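Local coordinates for protein putative metal-dependent phosphoesterase (Bifidobacterium adolescentis, PDB 3O0F) that hydrolyses phosphoesters at a site that holds two iron ions and one zinc ion and binds adenosine monophosphate, at residues G14-C19 with N269-N274; E231-G236 with L254-G259; N105-R110 with R141-R146; L111-R116 with Y176-P181. One frame throughout, in Å; residues are numbered along the deposited sequence. Where two conformers were deposited one is given.

Interaction 1 of 4, residues G14-C19 with N269-N274. With FE (Fe (III) ion), chain E; EDO (1,2-ethanediol), chain G.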
# COMPACT_ATOMS: atom_id res chain seq x y z
N GLY A 14 12.78 -2.13 -14.80
CA GLY A 14 12.17 -3.15 -13.96
C GLY A 14 10.69 -2.92 -13.74
O GLY A 14 9.98 -2.44 -14.62
N TRP A 15 10.22 -3.26 -12.55
CA TRP A 15 8.80 -3.33 -12.29
C TRP A 15 8.46 -2.28 -11.24
O TRP A 15 9.21 -2.13 -10.29
CB TRP A 15 8.47 -4.70 -11.70
CG TRP A 15 8.59 -5.86 -12.60
CD1 TRP A 15 9.69 -6.25 -13.34
CD2 TRP A 15 7.60 -6.86 -12.79
NE1 TRP A 15 9.40 -7.44 -14.00
CE2 TRP A 15 8.12 -7.81 -13.70
CE3 TRP A 15 6.31 -7.04 -12.29
CZ2 TRP A 15 7.40 -8.93 -14.09
CZ3 TRP A 15 5.59 -8.15 -12.68
CH2 TRP A 15 6.13 -9.07 -13.57
N ASP A 16 7.29 -1.65 -11.34
CA ASP A 16 6.80 -0.81 -10.25
C ASP A 16 5.81 -1.66 -9.43
O ASP A 16 4.70 -1.93 -9.90
CB ASP A 16 6.12 0.44 -10.79
CG ASP A 16 5.70 1.41 -9.69
OD1 ASP A 16 5.74 1.04 -8.52
OD2 ASP A 16 5.37 2.57 -9.98
N ILE A 17 6.21 -2.11 -8.24
CA ILE A 17 5.36 -3.09 -7.53
C ILE A 17 4.51 -2.49 -6.40
O ILE A 17 4.00 -3.20 -5.55
CB ILE A 17 6.15 -4.34 -7.05
CG1 ILE A 17 7.08 -4.02 -5.90
CG2 ILE A 17 6.91 -4.96 -8.21
CD1 ILE A 17 7.81 -5.24 -5.40
N HIS A 18 4.39 -1.16 -6.39
CA HIS A 18 3.67 -0.45 -5.34
C HIS A 18 2.71 0.60 -5.94
O HIS A 18 3.05 1.78 -5.99
CB HIS A 18 4.69 0.22 -4.44
CG HIS A 18 4.15 0.63 -3.11
ND1 HIS A 18 4.98 0.86 -2.02
CD2 HIS A 18 2.89 0.88 -2.69
CE1 HIS A 18 4.23 1.21 -0.98
NE2 HIS A 18 2.96 1.23 -1.37
N CYS A 19 1.54 0.16 -6.39
CA CYS A 19 0.60 1.03 -7.13
C CYS A 19 -0.82 0.81 -6.58
O CYS A 19 -1.23 -0.34 -6.37
CB CYS A 19 0.62 0.74 -8.62
SG CYS A 19 2.26 0.78 -9.36
N ASN A 269 3.31 11.35 -6.61
CA ASN A 269 4.16 10.17 -6.99
C ASN A 269 3.90 9.74 -8.45
O ASN A 269 2.75 9.49 -8.84
CB ASN A 269 3.91 8.99 -6.03
CG ASN A 269 4.23 9.33 -4.62
OD1 ASN A 269 3.89 10.43 -4.17
ND2 ASN A 269 4.88 8.43 -3.91
N GLY A 270 4.95 9.72 -9.26
CA GLY A 270 4.86 9.29 -10.65
C GLY A 270 4.99 7.80 -10.84
O GLY A 270 5.84 7.16 -10.23
N LEU A 271 4.14 7.24 -11.71
CA LEU A 271 4.14 5.83 -11.99
C LEU A 271 5.51 5.53 -12.49
O LEU A 271 6.03 6.28 -13.33
CB LEU A 271 3.10 5.45 -13.05
CG LEU A 271 2.87 3.96 -13.39
CD1 LEU A 271 2.52 3.15 -12.16
CD2 LEU A 271 1.71 3.88 -14.43
N GLY A 272 6.14 4.52 -11.94
CA GLY A 272 7.46 4.14 -12.38
C GLY A 272 8.63 4.90 -11.83
O GLY A 272 9.76 4.63 -12.22
N GLU A 273 8.41 5.83 -10.91
CA GLU A 273 9.52 6.68 -10.41
C GLU A 273 10.56 5.91 -9.60
O GLU A 273 11.66 6.38 -9.43
CB GLU A 273 9.00 7.84 -9.55
CG GLU A 273 8.55 7.48 -8.15
CD GLU A 273 7.96 8.68 -7.35
OE1 GLU A 273 7.66 9.74 -7.95
OE2 GLU A 273 7.74 8.52 -6.12
N ASN A 274 10.17 4.77 -9.02
CA ASN A 274 11.13 3.84 -8.41
C ASN A 274 10.68 2.44 -8.76
O ASN A 274 9.47 2.17 -8.97
CB ASN A 274 11.22 3.99 -6.86
CG ASN A 274 12.09 5.14 -6.43
OD1 ASN A 274 11.61 6.11 -5.79
ND2 ASN A 274 13.39 5.06 -6.75
FE FE E . 1.28 2.46 -0.63
C1 EDO G . 1.77 8.56 -14.21
O1 EDO G . 2.20 8.97 -12.87
C2 EDO G . 0.48 9.22 -14.69
O2 EDO G . -0.71 8.67 -14.06
O HOH W 1 2.64 3.13 0.80
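One carboxylate does nearly all the polar work here: buried Asp16, on the first strand of the distorted TIM-like barrel of the PHP family, grips a type II beta turn running from Gly270 to Glu273. Its CG lies anti to the backbone N (chi1 -175°), which swings the carboxylate off the strand toward the turn. OD2 accepts the Gly272 N-H through its anti lone pair, at 2.9 Å from Gly272 N, and also bonds the hydroxyl of Ser260. The other oxygen, OD1, turns back to its own strand and takes a long, weak bond from His18 N. Asp16 therefore links the turn to the backbone of a metal ligand. The ring of His18 coordinates an iron ion with NE2 2.2 Å from the metal, while Glu231 holds its ND1. Gly272 sits at positive phi (82°), suited to the third position of this turn, and Gly270 O accepts Glu273 N to close it. Glu273 braces the turn with its own carboxylate, OE1 being met from above its plane by Gly270 N, and it also forms a salt bridge to Arg235. Beside the polar grip, Leu271 turns a methyl inward: its CD1 rests 3.7 Å from Cys19 SG and 3.6 Å from Asp16 OD2.

Interaction 2 of 4, residues E231-G236 with L254-G259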
# COMPACT_ATOMS: atom_id res chain seq x y z
N GLU A 231 11.39 -2.59 1.20
CA GLU A 231 11.24 -1.63 0.16
C GLU A 231 12.22 -0.51 0.44
O GLU A 231 12.07 0.21 1.43
CB GLU A 231 9.80 -1.09 0.16
CG GLU A 231 9.57 -0.00 -0.83
CD GLU A 231 8.12 0.42 -0.90
OE1 GLU A 231 7.57 0.87 0.14
OE2 GLU A 231 7.51 0.31 -2.00
N VAL A 232 13.24 -0.39 -0.42
CA VAL A 232 14.28 0.57 -0.26
C VAL A 232 14.11 1.74 -1.19
O VAL A 232 14.27 2.93 -0.78
CB VAL A 232 15.70 -0.06 -0.45
CG1 VAL A 232 16.78 1.03 -0.39
CG2 VAL A 232 15.94 -1.15 0.62
N TRP A 233 13.79 1.44 -2.45
CA TRP A 233 13.73 2.48 -3.46
C TRP A 233 12.33 3.09 -3.44
O TRP A 233 11.41 2.60 -4.10
CB TRP A 233 14.10 1.94 -4.83
CG TRP A 233 15.26 0.96 -4.82
CD1 TRP A 233 15.24 -0.32 -5.24
CD2 TRP A 233 16.59 1.23 -4.39
NE1 TRP A 233 16.50 -0.88 -5.12
CE2 TRP A 233 17.34 0.05 -4.58
CE3 TRP A 233 17.23 2.37 -3.87
CZ2 TRP A 233 18.71 -0.03 -4.25
CZ3 TRP A 233 18.59 2.29 -3.55
CH2 TRP A 233 19.31 1.10 -3.75
N HIS A 234 12.19 4.16 -2.65
CA HIS A 234 10.90 4.78 -2.40
C HIS A 234 11.18 6.22 -2.02
O HIS A 234 12.11 6.51 -1.28
CB HIS A 234 10.17 4.06 -1.27
CG HIS A 234 8.76 4.56 -1.01
ND1 HIS A 234 8.49 5.70 -0.31
CD2 HIS A 234 7.56 4.01 -1.31
CE1 HIS A 234 7.19 5.88 -0.23
NE2 HIS A 234 6.59 4.86 -0.81
N ARG A 235 10.37 7.14 -2.53
CA ARG A 235 10.61 8.57 -2.30
C ARG A 235 10.57 8.97 -0.82
O ARG A 235 11.21 9.95 -0.46
CB ARG A 235 9.63 9.44 -3.10
CG ARG A 235 8.15 9.40 -2.61
CD ARG A 235 7.42 10.65 -3.03
NE ARG A 235 7.48 10.86 -4.49
CZ ARG A 235 7.25 12.03 -5.11
NH1 ARG A 235 6.93 13.12 -4.44
NH2 ARG A 235 7.33 12.08 -6.41
N GLY A 236 9.88 8.21 0.02
CA GLY A 236 9.87 8.42 1.48
C GLY A 236 11.09 7.97 2.30
O GLY A 236 11.22 8.31 3.50
N LEU A 254 17.77 -10.56 2.49
CA LEU A 254 16.43 -10.17 2.17
C LEU A 254 16.37 -9.64 0.75
O LEU A 254 17.32 -9.11 0.21
CB LEU A 254 15.92 -9.10 3.15
CG LEU A 254 15.96 -9.45 4.64
CD1 LEU A 254 15.43 -8.29 5.48
CD2 LEU A 254 15.23 -10.77 4.95
N LEU A 255 15.20 -9.73 0.17
CA LEU A 255 14.89 -9.04 -1.07
C LEU A 255 14.81 -7.51 -0.89
O LEU A 255 14.38 -7.01 0.15
CB LEU A 255 13.54 -9.52 -1.62
CG LEU A 255 13.42 -11.03 -1.80
CD1 LEU A 255 11.96 -11.36 -2.11
CD2 LEU A 255 14.47 -11.48 -2.88
N VAL A 256 15.25 -6.78 -1.92
CA VAL A 256 15.22 -5.32 -1.90
C VAL A 256 14.30 -4.88 -3.03
O VAL A 256 14.54 -5.26 -4.19
CB VAL A 256 16.63 -4.75 -2.08
CG1 VAL A 256 16.58 -3.21 -2.25
CG2 VAL A 256 17.51 -5.18 -0.92
N THR A 257 13.28 -4.11 -2.69
CA THR A 257 12.28 -3.66 -3.64
C THR A 257 12.23 -2.13 -3.76
O THR A 257 12.86 -1.39 -3.00
CB THR A 257 10.87 -4.25 -3.31
OG1 THR A 257 10.26 -3.58 -2.19
CG2 THR A 257 10.94 -5.76 -3.03
N GLY A 258 11.54 -1.69 -4.80
CA GLY A 258 11.26 -0.30 -5.04
C GLY A 258 9.88 -0.19 -5.69
O GLY A 258 9.38 -1.13 -6.33
N GLY A 259 9.25 0.96 -5.53
CA GLY A 259 7.98 1.23 -6.15
C GLY A 259 7.63 2.70 -5.99
O GLY A 259 8.26 3.39 -5.22
O HOH W 2 8.25 -2.00 -3.36
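Backbone hydrogen bonds define this edge of the sheet, where strands 229-233 and 255-258, joined by helix 239-252 in a beta-alpha-beta crossover, run parallel in sense through a beta bulge. The register slips by one residue between the Glu231-Thr257 and Trp233-Gly258 pairs, and Thr257 O consequently accepts two successive amides: Val232 N at 2.8 Å, from above the carbonyl plane, and Trp233 N at 3.0 Å, within it. Beyond the bulge Gly259 N donates to Trp233 O almost along the C=O axis. Trp233 CB approaches Gly258 so closely that a CB on the latter would collide with it.

Apolar contact lies on the side facing helix 239-252. Val256 CG1 packs obliquely against Val232 CG2, 3.6 Å away, and also touches the pyrrole side of the Trp233 indole, one face of which carries Val232 CG1 near its rim.

Polar side chains lead toward the metals. His234 bonds through NE2 to the iron ligand Asp261, and its ND1 accepts Gly236 N. Glu231, extended with CG anti to its backbone N, sends OE2 to His18, another iron ligand, and OE1 to His203 N. One water joins the two strands, lying 2.8 Å from both Glu231 OE2 and Thr257 OG1.

Interaction 3 of 4, residues N105-R110 with R141-R146. With AMP (adenosine monophosphate), chain B; EDO (1,2-ethanediol), chain H.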
# COMPACT_ATOMS: atom_id res chain seq x y z
N ASN A 105 -11.93 -7.64 8.65
CA ASN A 105 -11.92 -6.95 9.92
C ASN A 105 -11.28 -5.58 9.78
O ASN A 105 -11.76 -4.62 10.38
CB ASN A 105 -11.14 -7.73 10.99
CG ASN A 105 -11.78 -9.06 11.34
OD1 ASN A 105 -12.94 -9.29 11.06
ND2 ASN A 105 -11.01 -9.95 11.96
N THR A 106 -10.19 -5.47 9.03
CA THR A 106 -9.54 -4.15 8.90
C THR A 106 -10.42 -3.20 8.12
O THR A 106 -10.50 -2.02 8.45
CB THR A 106 -8.18 -4.22 8.23
OG1 THR A 106 -7.30 -5.00 9.06
CG2 THR A 106 -7.60 -2.80 8.06
N ARG A 107 -11.09 -3.70 7.09
CA ARG A 107 -11.97 -2.85 6.30
C ARG A 107 -13.17 -2.37 7.13
O ARG A 107 -13.53 -1.20 7.02
CB ARG A 107 -12.42 -3.52 4.99
CG ARG A 107 -11.27 -3.80 3.98
CD ARG A 107 -11.82 -4.03 2.59
NE ARG A 107 -12.56 -5.29 2.57
CZ ARG A 107 -12.05 -6.50 2.39
NH1 ARG A 107 -10.74 -6.70 2.12
NH2 ARG A 107 -12.86 -7.54 2.45
N ALA A 108 -13.74 -3.23 7.98
CA ALA A 108 -14.86 -2.84 8.84
C ALA A 108 -14.39 -1.84 9.91
O ALA A 108 -15.08 -0.84 10.20
CB ALA A 108 -15.58 -4.11 9.48
N ALA A 109 -13.22 -2.08 10.50
CA ALA A 109 -12.64 -1.14 11.47
C ALA A 109 -12.36 0.25 10.82
O ALA A 109 -12.71 1.30 11.38
CB ALA A 109 -11.33 -1.75 12.10
N ARG A 110 -11.75 0.24 9.63
CA ARG A 110 -11.60 1.45 8.77
C ARG A 110 -12.92 2.21 8.48
O ARG A 110 -12.99 3.43 8.61
CB ARG A 110 -10.97 1.08 7.43
CG ARG A 110 -9.47 0.87 7.47
CD ARG A 110 -8.94 0.50 6.06
NE ARG A 110 -7.49 0.72 5.99
CZ ARG A 110 -6.91 1.92 5.96
NH1 ARG A 110 -7.63 3.04 5.95
NH2 ARG A 110 -5.59 2.02 5.93
N ARG A 141 -16.60 -2.21 -2.57
CA ARG A 141 -15.37 -2.89 -2.95
C ARG A 141 -14.12 -2.01 -2.79
O ARG A 141 -13.01 -2.48 -3.04
CB ARG A 141 -15.47 -3.42 -4.37
CG ARG A 141 -16.38 -4.64 -4.52
CD ARG A 141 -16.19 -5.34 -5.86
NE ARG A 141 -16.47 -4.41 -6.95
CZ ARG A 141 -16.10 -4.56 -8.22
NH1 ARG A 141 -15.44 -5.64 -8.61
NH2 ARG A 141 -16.39 -3.62 -9.11
N THR A 142 -14.32 -0.76 -2.38
CA THR A 142 -13.25 0.16 -2.09
C THR A 142 -12.94 0.13 -0.59
O THR A 142 -13.82 0.26 0.23
CB THR A 142 -13.62 1.62 -2.49
OG1 THR A 142 -13.70 1.73 -3.93
CG2 THR A 142 -12.58 2.61 -1.96
N THR A 143 -11.66 -0.04 -0.27
CA THR A 143 -11.15 0.12 1.10
C THR A 143 -11.03 1.60 1.46
O THR A 143 -10.20 2.32 0.90
CB THR A 143 -9.75 -0.47 1.23
OG1 THR A 143 -9.77 -1.86 0.88
CG2 THR A 143 -9.20 -0.30 2.66
N ILE A 144 -11.84 2.04 2.43
CA ILE A 144 -11.99 3.45 2.74
C ILE A 144 -10.95 3.92 3.77
O ILE A 144 -10.49 3.16 4.61
CB ILE A 144 -13.36 3.70 3.34
CG1 ILE A 144 -13.79 5.17 3.17
CG2 ILE A 144 -13.35 3.30 4.83
CD1 ILE A 144 -15.29 5.43 3.47
N GLY A 145 -10.61 5.20 3.73
CA GLY A 145 -9.76 5.76 4.77
C GLY A 145 -9.73 7.26 4.67
O GLY A 145 -10.61 7.87 4.06
N ARG A 146 -8.70 7.86 5.26
CA ARG A 146 -8.56 9.33 5.23
C ARG A 146 -8.47 9.96 3.84
O ARG A 146 -8.97 11.08 3.66
CB ARG A 146 -7.41 9.79 6.14
CG ARG A 146 -7.77 9.70 7.63
CD ARG A 146 -6.56 9.36 8.45
NE ARG A 146 -5.55 10.39 8.42
CZ ARG A 146 -4.24 10.21 8.40
NH1 ARG A 146 -3.69 9.01 8.35
NH2 ARG A 146 -3.45 11.27 8.39
P AMP B . -5.50 6.04 6.81
O1P AMP B . -4.87 4.70 6.64
O2P AMP B . -6.98 5.94 6.56
O3P AMP B . -5.13 6.76 8.11
O5' AMP B . -4.93 6.96 5.62
C5' AMP B . -3.57 7.32 5.60
C4' AMP B . -3.07 7.02 4.22
O4' AMP B . -3.47 8.03 3.25
C3' AMP B . -1.54 6.96 4.21
O3' AMP B . -1.15 5.60 4.07
C2' AMP B . -1.28 7.71 2.92
O2' AMP B . 0.01 7.92 2.35
C1' AMP B . -2.59 7.85 2.15
N9 AMP B . -2.58 8.97 1.19
C8 AMP B . -3.12 8.93 -0.03
N7 AMP B . -2.96 10.12 -0.65
C5 AMP B . -2.31 10.94 0.18
C6 AMP B . -1.83 12.33 0.15
N6 AMP B . -2.00 13.13 -0.96
N1 AMP B . -1.22 12.79 1.26
C2 AMP B . -1.03 12.05 2.37
N3 AMP B . -1.43 10.78 2.46
C4 AMP B . -2.06 10.18 1.42
C1 EDO H . -6.15 4.54 2.44
O1 EDO H . -5.91 4.25 3.82
C2 EDO H . -7.60 4.26 2.08
O2 EDO H . -7.70 2.87 1.77
O HOH W 3 -13.02 -0.10 4.20
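The phosphate end of the AMP pocket in this PHP-family enzyme is built where helix 97-124 passes the loop leading into helix 146-155, and Arg110 spans the gap. Its CB points toward the loop, 3.5 Å from Ile144 O. CG lies anti to the carbonyl carbon (chi1 -78°), and from there to NE the chain is extended, so the aliphatic part runs past the loop backbone. CD touches both Ile144 O and the methyl CG2 of Thr143, which lie on the same side of it, 3.5 Å from the methyl. NE then forms a salt bridge with Asp51. A 1,2-ethanediol, probably from the crystallisation liquor, lies against CZ, its O1 3.3 Å away. NH1 divides its bonding: it donates to a lone pair of Ile144 O at 3.2 Å, with the carbonyl somewhat out of the guanidinium plane, and to AMP O2P at 3.0 Å; a further bond from NH1 to O1P is weak. NH2 reaches O1P at 2.9 Å and has a second partner in Thr77 OG1. The guanidinium thus presents its edge to the phosphate, where its charge probably offsets that of the nucleotide.

The loop adds its own grip, beside that of Arg113. Gly145 lies so close to Arg110 NH1 and O2P that a CB would clash with both. Arg146 N donates to O2P, while its side chain, bent at chi2 and chi3, curls back to the phosphate. One turn earlier in the helix, the Arg107 side chain crosses that of Thr143 at about a right angle, CD against OG1, a hydroxyl bonded to His50 O; the Arg107 guanidinium reaches Asp51 O. The Arg146 tip adds a further bond: NH1 meets O3P edge-on at 2.7 Å, nearly straight (173°).

Interaction 4 of 4, residues L111-R116 with Y176-P181. With AMP (adenosine monophosphate), chain B.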
# COMPACT_ATOMS: atom_id res chain seq x y z
N LEU A 111 -13.95 1.49 8.09
CA LEU A 111 -15.24 2.09 7.83
C LEU A 111 -15.79 2.79 9.08
O LEU A 111 -16.24 3.94 9.01
CB LEU A 111 -16.24 1.02 7.40
CG LEU A 111 -17.59 1.54 6.92
CD1 LEU A 111 -17.32 2.48 5.76
CD2 LEU A 111 -18.55 0.40 6.50
N ARG A 112 -15.74 2.09 10.20
CA ARG A 112 -16.25 2.58 11.46
C ARG A 112 -15.53 3.83 11.91
O ARG A 112 -16.14 4.81 12.31
CB ARG A 112 -16.07 1.49 12.52
CG ARG A 112 -16.92 1.69 13.74
CD ARG A 112 -16.83 0.50 14.67
NE ARG A 112 -15.97 0.79 15.80
CZ ARG A 112 -16.32 1.60 16.79
NH1 ARG A 112 -17.51 2.19 16.77
NH2 ARG A 112 -15.50 1.82 17.80
N ARG A 113 -14.20 3.77 11.83
CA ARG A 113 -13.31 4.85 12.20
C ARG A 113 -13.52 6.10 11.33
O ARG A 113 -13.46 7.25 11.80
CB ARG A 113 -11.88 4.35 11.99
CG ARG A 113 -10.77 5.03 12.71
CD ARG A 113 -10.08 6.16 11.96
NE ARG A 113 -9.82 5.95 10.55
CZ ARG A 113 -8.68 6.26 9.91
NH1 ARG A 113 -7.62 6.79 10.52
NH2 ARG A 113 -8.61 6.01 8.62
N THR A 114 -13.67 5.85 10.03
CA THR A 114 -13.67 6.92 9.05
C THR A 114 -15.01 7.66 9.16
O THR A 114 -15.05 8.88 9.07
CB THR A 114 -13.32 6.38 7.63
OG1 THR A 114 -11.99 5.81 7.66
CG2 THR A 114 -13.34 7.48 6.57
N LYS A 115 -16.08 6.91 9.43
CA LYS A 115 -17.38 7.51 9.72
C LYS A 115 -17.30 8.41 10.96
O LYS A 115 -17.80 9.51 10.95
CB LYS A 115 -18.43 6.43 9.98
CG LYS A 115 -19.00 5.76 8.76
CD LYS A 115 -20.07 4.72 9.16
CE LYS A 115 -20.91 4.28 7.97
NZ LYS A 115 -21.50 2.92 8.17
N ARG A 116 -16.65 7.94 12.02
CA ARG A 116 -16.61 8.72 13.27
C ARG A 116 -15.80 9.98 13.06
O ARG A 116 -16.16 11.02 13.56
CB ARG A 116 -16.07 7.90 14.46
CG ARG A 116 -17.16 7.03 15.14
CD ARG A 116 -16.63 6.21 16.33
NE ARG A 116 -15.73 5.13 15.90
CZ ARG A 116 -14.53 4.85 16.44
NH1 ARG A 116 -14.07 5.53 17.49
NH2 ARG A 116 -13.80 3.84 15.92
N TYR A 176 -9.31 15.88 15.00
CA TYR A 176 -10.31 15.03 14.34
C TYR A 176 -9.77 13.61 14.13
O TYR A 176 -10.55 12.66 14.01
CB TYR A 176 -10.69 15.62 12.98
CG TYR A 176 -11.11 17.07 13.02
CD1 TYR A 176 -12.36 17.44 13.53
CD2 TYR A 176 -10.26 18.08 12.55
CE1 TYR A 176 -12.75 18.79 13.57
CE2 TYR A 176 -10.65 19.43 12.58
CZ TYR A 176 -11.90 19.77 13.09
OH TYR A 176 -12.29 21.10 13.13
N TYR A 177 -8.46 13.47 14.06
CA TYR A 177 -7.84 12.17 13.79
C TYR A 177 -8.24 11.08 14.78
O TYR A 177 -8.22 11.29 15.98
CB TYR A 177 -6.32 12.30 13.77
CG TYR A 177 -5.61 11.01 13.48
CD1 TYR A 177 -5.68 10.46 12.20
CD2 TYR A 177 -4.88 10.33 14.46
CE1 TYR A 177 -5.04 9.29 11.90
CE2 TYR A 177 -4.22 9.13 14.16
CZ TYR A 177 -4.33 8.62 12.87
OH TYR A 177 -3.71 7.44 12.51
N ILE A 178 -8.62 9.91 14.26
CA ILE A 178 -8.73 8.67 15.05
C ILE A 178 -7.84 7.57 14.41
O ILE A 178 -7.79 7.45 13.20
CB ILE A 178 -10.18 8.17 15.10
CG1 ILE A 178 -11.12 9.29 15.57
CG2 ILE A 178 -10.27 6.95 16.01
CD1 ILE A 178 -12.59 8.92 15.59
N PRO A 179 -7.08 6.81 15.23
CA PRO A 179 -6.30 5.72 14.62
C PRO A 179 -7.20 4.52 14.28
O PRO A 179 -8.23 4.28 14.96
CB PRO A 179 -5.26 5.36 15.71
CG PRO A 179 -5.84 5.80 16.97
CD PRO A 179 -6.84 6.91 16.68
N THR A 180 -6.85 3.78 13.25
CA THR A 180 -7.60 2.55 12.94
C THR A 180 -7.03 1.37 13.75
O THR A 180 -5.83 1.14 13.71
CB THR A 180 -7.53 2.16 11.45
OG1 THR A 180 -7.98 3.23 10.63
CG2 THR A 180 -8.42 0.94 11.20
N PRO A 181 -7.90 0.61 14.45
CA PRO A 181 -7.41 -0.66 15.06
C PRO A 181 -6.78 -1.55 13.96
O PRO A 181 -7.39 -1.76 12.91
CB PRO A 181 -8.68 -1.31 15.63
CG PRO A 181 -9.67 -0.15 15.77
CD PRO A 181 -9.35 0.79 14.64
P AMP B . -5.50 6.04 6.81
O1P AMP B . -4.87 4.70 6.64
O2P AMP B . -6.98 5.94 6.56
O3P AMP B . -5.13 6.76 8.11
O5' AMP B . -4.93 6.96 5.62
C5' AMP B . -3.57 7.32 5.60
C4' AMP B . -3.07 7.02 4.22
O4' AMP B . -3.47 8.03 3.25
C3' AMP B . -1.54 6.96 4.21
O3' AMP B . -1.15 5.60 4.07
C2' AMP B . -1.28 7.71 2.92
O2' AMP B . 0.01 7.92 2.35
C1' AMP B . -2.59 7.85 2.15
N9 AMP B . -2.58 8.97 1.19
C8 AMP B . -3.12 8.93 -0.03
N7 AMP B . -2.96 10.12 -0.65
C5 AMP B . -2.31 10.94 0.18
C6 AMP B . -1.83 12.33 0.15
N6 AMP B . -2.00 13.13 -0.96
N1 AMP B . -1.22 12.79 1.26
C2 AMP B . -1.03 12.05 2.37
N3 AMP B . -1.43 10.78 2.46
C4 AMP B . -2.06 10.18 1.42
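A phosphate-binding arginine of the AMP site, Arg113 on helix 97-124, is held in place by the loop segment 176-181. Its CG is anti to the backbone N (chi1 -159°), and bends at chi2 and chi3 fold the chain so that it slides past Ile178, with CD 3.7 Å from Ile178 CB. NH1 donates to Ile178 O at 2.8 Å, almost straight (174°), nearly along the C=O axis and in the guanidinium plane. That bond helps to fix the rotation of the group, with NH2 directed to the nucleotide, 2.6 Å from AMP O2P; NH1 adds a long, weak bond to O3P. Thr180 OG1 sits over the centre of one guanidinium face, 3.2 Å from CZ, a position in which it makes no hydrogen bond to NE or NH2. Tyr177 brings ring atom CE1 near the edge, 3.8 Å from NH1. One helical turn beyond Arg113, Arg116 CB packs against Ile178 CD1, which also lies over one face of the Arg116 guanidinium.

The loop thus follows the flank of helix 97-124, Ile178 reaching onward to Met117 and Arg120, and Thr180 back to Arg110. Helix 146-155 approaches from another direction, where its Arg146 touches both Arg113 and Tyr177.

Overall arrangement
From the N terminus, strand 15-19 opens the longest loop, which interaction 1 closes some 250 residues later at the turn before helix 278-287; the other three contacts all fall within it. Helix 97-124 starts two of them: 105-110 pairs with 141-146, then 111-116 with 176-181, so interactions 3 and 4 cross along the chain. Their centres are about 10 Å apart, and both grip the AMP phosphate. Interaction 2 follows in series, closing the short crossover between strands 229-233 and 255-258. It touches interaction 1 through the His18-Glu231 and Arg235-Glu273 pairs. The metal-side pair and the nucleotide-side pair lie on opposite sides of the chain's centre.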